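Local coordinates for protein CBIX (Paracoccus pantotrophus, PDB 4CCS) that probably acts as the terminal chelatase of siroheme biosynthesis, inserting ferrous iron into sirohydrochlorin, at residues A125-G130 and G156-A161; R174-P179 and L204-V209. One frame throughout, in Å; residues are numbered along the deposited sequence.

Contact 1 (A125-G130 and G156-A161); sequences AAHGSG and GFIEEA
Glu-159 lays its CG methylene over one face of the His-127 imidazole, 3.6 Å from the ring centroid and offset toward the rim, where NE2 is the ring atom nearest to it. This is a CH-pi contact. The two side chains run side by side in the same direction, with ring and carboxylate planes 21° apart. The ring's ND1, next to CG, is hydrogen-bonded to Asp-190 OD2, which ties the ring to a loop outside both segments.

His-127 O accepts two N-H groups: that of Glu-159 at 2.9 Å, nearly in line with the carbonyl, and that of Ile-158 at 3.3 Å, which comes from above the carbonyl plane. Further back the strands pair in parallel, with Ala-126 N bonded to Gly-156 O at 3.0 Å. These are the C-terminal ends of the two strands of a beta-alpha-beta unit, 121-126 and 152-157, joined by helix 134-146, in the parallel alpha/beta fold of the chelatase clan. On the face shared by Ala-126 and Phe-157, the methyl of Ala-126 meets the ring, CB to CD1 4.0 Å, while helix 134-146 packs on the same phenyl group.

Glu-160 reaches back across to the 125-130 loop. Its CG sits between the backbone N and the carbonyl carbon (chi1 65°), and from there the extended chain carries OE2 to within 2.8 Å of Ser-129 N, met on the anti side and 30° out of the carboxylate plane. OE1 is hydrogen-bonded to Ser-136 OG. An alanine at Glu-160 would probably leave the Ser-129 N-H and the Ser-136 hydroxyl without their carboxylate mate, and the loop freer to move. Gly-128 runs right beside OE2, and a beta carbon on it would collide with that oxygen.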
# COMPACT_ATOMS: atom_id res chain seq x y z
N ALA A 125 8.76 3.39 -6.06
CA ALA A 125 9.60 3.09 -4.88
C ALA A 125 8.82 2.24 -3.90
O ALA A 125 7.71 2.59 -3.53
CB ALA A 125 10.05 4.39 -4.22
N ALA A 126 9.37 1.09 -3.48
CA ALA A 126 8.65 0.20 -2.59
C ALA A 126 9.59 -0.45 -1.57
O ALA A 126 10.81 -0.44 -1.75
CB ALA A 126 7.92 -0.87 -3.41
N HIS A 127 9.01 -0.99 -0.49
CA HIS A 127 9.80 -1.64 0.55
C HIS A 127 10.54 -2.86 -0.00
O HIS A 127 11.73 -3.04 0.25
CB HIS A 127 8.92 -2.05 1.75
CG HIS A 127 9.70 -2.58 2.91
ND1 HIS A 127 10.43 -1.74 3.74
CD2 HIS A 127 9.81 -3.85 3.38
CE1 HIS A 127 10.97 -2.52 4.67
NE2 HIS A 127 10.61 -3.79 4.51
N GLY A 128 9.83 -3.70 -0.78
CA GLY A 128 10.39 -4.94 -1.29
C GLY A 128 10.43 -5.93 -0.11
O GLY A 128 9.71 -5.75 0.87
N SER A 129 11.26 -6.97 -0.21
CA SER A 129 11.38 -7.98 0.84
C SER A 129 12.67 -8.76 0.68
O SER A 129 13.10 -9.01 -0.45
CB SER A 129 10.20 -8.95 0.79
OG SER A 129 10.28 -9.96 1.79
N GLY A 130 13.26 -9.16 1.81
CA GLY A 130 14.47 -9.98 1.81
C GLY A 130 14.10 -11.48 1.95
O GLY A 130 14.94 -12.34 1.67
N GLY A 156 12.57 0.76 -7.53
CA GLY A 156 13.66 0.91 -6.57
C GLY A 156 13.11 0.39 -5.26
O GLY A 156 11.96 0.68 -4.92
N PHE A 157 13.92 -0.37 -4.52
CA PHE A 157 13.50 -0.96 -3.27
C PHE A 157 14.37 -0.57 -2.07
O PHE A 157 15.49 -0.06 -2.22
CB PHE A 157 13.42 -2.50 -3.39
CG PHE A 157 12.53 -2.95 -4.53
CD1 PHE A 157 11.15 -3.01 -4.38
CD2 PHE A 157 13.07 -3.26 -5.77
CE1 PHE A 157 10.33 -3.41 -5.43
CE2 PHE A 157 12.24 -3.67 -6.83
CZ PHE A 157 10.88 -3.73 -6.66
N ILE A 158 13.83 -0.81 -0.87
CA ILE A 158 14.57 -0.53 0.37
C ILE A 158 15.29 -1.82 0.82
O ILE A 158 16.45 -1.74 1.23
CB ILE A 158 13.60 0.05 1.45
CG1 ILE A 158 13.26 1.52 1.13
CG2 ILE A 158 14.20 -0.04 2.88
CD1 ILE A 158 11.99 1.74 0.48
N GLU A 159 14.62 -2.98 0.73
CA GLU A 159 15.14 -4.27 1.21
C GLU A 159 15.93 -5.10 0.21
O GLU A 159 16.61 -6.04 0.62
CB GLU A 159 14.00 -5.13 1.77
CG GLU A 159 13.43 -4.62 3.07
CD GLU A 159 14.38 -4.67 4.25
OE1 GLU A 159 14.92 -5.76 4.54
OE2 GLU A 159 14.58 -3.61 4.88
N GLU A 160 15.85 -4.78 -1.08
CA GLU A 160 16.50 -5.60 -2.09
C GLU A 160 16.94 -4.80 -3.28
O GLU A 160 16.52 -3.65 -3.45
CB GLU A 160 15.53 -6.73 -2.52
CG GLU A 160 14.28 -6.21 -3.21
CD GLU A 160 13.23 -7.26 -3.48
OE1 GLU A 160 13.45 -8.13 -4.35
OE2 GLU A 160 12.15 -7.18 -2.84
N ALA A 161 17.83 -5.40 -4.09
CA ALA A 161 18.31 -4.77 -5.31
C ALA A 161 17.17 -4.86 -6.36
O ALA A 161 16.45 -5.86 -6.36
CB ALA A 161 19.56 -5.47 -5.82

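Contact 2 (R174-P179 and L204-V209); sequences RAICLP and LVLPPV
Leu-206 and Ile-176 cross obliquely, and the touching is done by methyl branches: Ile-176 CG2 lies 3.7 Å from Leu-206 CD1. Leu-206 turns CG anti to its own carbonyl carbon (chi1 -58°), which sets CG within reach of that same CG2. Its CD1 also meets Leu-178, whose CD1 approaches it at 4.1 Å, again at a slant; the leucine tip is thus shared by two residues of strand 175-179. Helix 98-113 packs against both leucines, through Ala-109 on Leu-206 and through Cys-102 and Ile-106 on Leu-178.

The two bridged pairs touch only loosely, Ile-176 CG1 lying 4.4 Å from Leu-204 CB on one face and Cys-177 CB 4.5 Å from Val-205 CG1 on the other. Farther on, Pro-179 points CB toward 204-209, and its CD lies 3.1 Å from Leu-206 O.

Backbone bonds fix this arrangement. Ala-175 O accepts from Leu-204 N, and Leu-204 O in turn from Cys-177 N. Cys-177 O then takes Leu-206 N at 2.9 Å. Beyond, Pro-179 has no N-H for Leu-206 O and meets it through CD instead; Pro-208 has none for Pro-179 O, and the bond to that oxygen comes from Val-209 N at 3.0 Å.

Short strand 204-205 is an outermost strand of a parallel four-stranded sheet of order 2-1-3-4, consistent with the alpha/beta fold of the chelatase clan; a second sheet of the same order, with strands 4-9, 38-43, 57-61 and 87-88, lies in the N-terminal part of the chain.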
# COMPACT_ATOMS: atom_id res chain seq x y z
N ARG A 174 12.56 15.72 -15.38
CA ARG A 174 11.17 15.33 -15.65
C ARG A 174 11.01 13.87 -15.31
O ARG A 174 11.12 12.98 -16.16
CB ARG A 174 10.75 15.64 -17.10
CG ARG A 174 10.46 17.11 -17.32
CD ARG A 174 10.13 17.38 -18.77
NE ARG A 174 9.79 18.79 -18.97
CZ ARG A 174 9.07 19.24 -19.99
NH1 ARG A 174 8.62 18.41 -20.92
NH2 ARG A 174 8.80 20.54 -20.08
N ALA A 175 10.86 13.64 -14.01
CA ALA A 175 10.71 12.32 -13.42
C ALA A 175 9.77 12.41 -12.23
O ALA A 175 9.72 13.44 -11.55
CB ALA A 175 12.07 11.79 -12.97
N ILE A 176 8.99 11.35 -12.01
CA ILE A 176 8.04 11.28 -10.90
C ILE A 176 8.28 9.98 -10.16
O ILE A 176 8.29 8.91 -10.78
CB ILE A 176 6.55 11.36 -11.38
CG1 ILE A 176 6.21 12.71 -12.05
CG2 ILE A 176 5.57 11.06 -10.24
CD1 ILE A 176 4.96 12.70 -12.92
N CYS A 177 8.42 10.08 -8.83
CA CYS A 177 8.54 8.93 -7.95
C CYS A 177 7.23 8.76 -7.15
O CYS A 177 6.80 9.67 -6.42
CB CYS A 177 9.75 9.06 -7.03
SG CYS A 177 9.89 7.70 -5.84
N LEU A 178 6.61 7.59 -7.28
CA LEU A 178 5.41 7.21 -6.53
C LEU A 178 5.80 6.16 -5.46
O LEU A 178 6.24 5.06 -5.84
CB LEU A 178 4.34 6.64 -7.47
CG LEU A 178 3.06 6.13 -6.78
CD1 LEU A 178 2.33 7.26 -5.98
CD2 LEU A 178 2.13 5.50 -7.80
N PRO A 179 5.63 6.47 -4.16
CA PRO A 179 5.94 5.49 -3.10
C PRO A 179 4.79 4.49 -3.00
O PRO A 179 3.65 4.86 -2.70
CB PRO A 179 6.05 6.34 -1.82
CG PRO A 179 6.33 7.73 -2.31
CD PRO A 179 5.53 7.83 -3.59
N LEU A 204 9.86 14.89 -9.03
CA LEU A 204 8.77 15.07 -8.09
C LEU A 204 8.55 13.80 -7.30
O LEU A 204 8.52 12.71 -7.88
CB LEU A 204 7.50 15.43 -8.89
CG LEU A 204 6.22 15.67 -8.09
CD1 LEU A 204 6.34 16.92 -7.19
CD2 LEU A 204 5.04 15.86 -9.04
N VAL A 205 8.40 13.92 -5.98
CA VAL A 205 8.16 12.77 -5.12
C VAL A 205 6.76 12.91 -4.57
O VAL A 205 6.48 13.86 -3.85
CB VAL A 205 9.21 12.62 -3.99
CG1 VAL A 205 9.01 11.30 -3.23
CG2 VAL A 205 10.64 12.70 -4.55
N LEU A 206 5.89 11.97 -4.92
CA LEU A 206 4.49 12.02 -4.51
C LEU A 206 4.26 11.46 -3.10
O LEU A 206 5.11 10.71 -2.61
CB LEU A 206 3.61 11.24 -5.53
CG LEU A 206 3.67 11.71 -7.00
CD1 LEU A 206 2.71 10.87 -7.86
CD2 LEU A 206 3.29 13.20 -7.13
N PRO A 207 3.09 11.76 -2.47
CA PRO A 207 2.72 11.14 -1.20
C PRO A 207 2.54 9.61 -1.46
O PRO A 207 2.30 9.24 -2.63
CB PRO A 207 1.37 11.79 -0.86
CG PRO A 207 1.41 13.10 -1.52
CD PRO A 207 2.17 12.89 -2.79
N PRO A 208 2.65 8.73 -0.41
CA PRO A 208 2.46 7.29 -0.60
C PRO A 208 1.04 7.00 -1.12
O PRO A 208 0.10 7.74 -0.80
CB PRO A 208 2.71 6.70 0.80
CG PRO A 208 2.39 7.81 1.73
CD PRO A 208 2.84 9.06 1.02
N VAL A 209 0.92 5.99 -2.00
CA VAL A 209 -0.34 5.62 -2.67
C VAL A 209 -1.49 5.35 -1.67
O VAL A 209 -2.63 5.71 -1.97
CB VAL A 209 -0.14 4.47 -3.69
CG1 VAL A 209 0.20 3.13 -3.01
CG2 VAL A 209 -1.35 4.33 -4.62

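Contacts 1 and 2 sit in one parallel sheet, with centres about 16 Å apart, and follow one another along the chain. The seam between them is the pairing of strands 121-126 and 175-179. There Ala-125 N lies 3.0 Å from Leu-178 O, probably a hydrogen bond, while Ala-125 CB packs 3.7 Å from Cys-177 SG. The bound D-malate and a sodium ion are each about 11 Å from the Ile-176 side chain in contact 2, so neither touches that residue. Both contacts reach the connection after strand 175-179: His-127 of contact 1 bonds to Asp-190, and Pro-179 and Pro-208 of contact 2 touch His-187. This is consistent with a site near these strand ends, as in related chelatases.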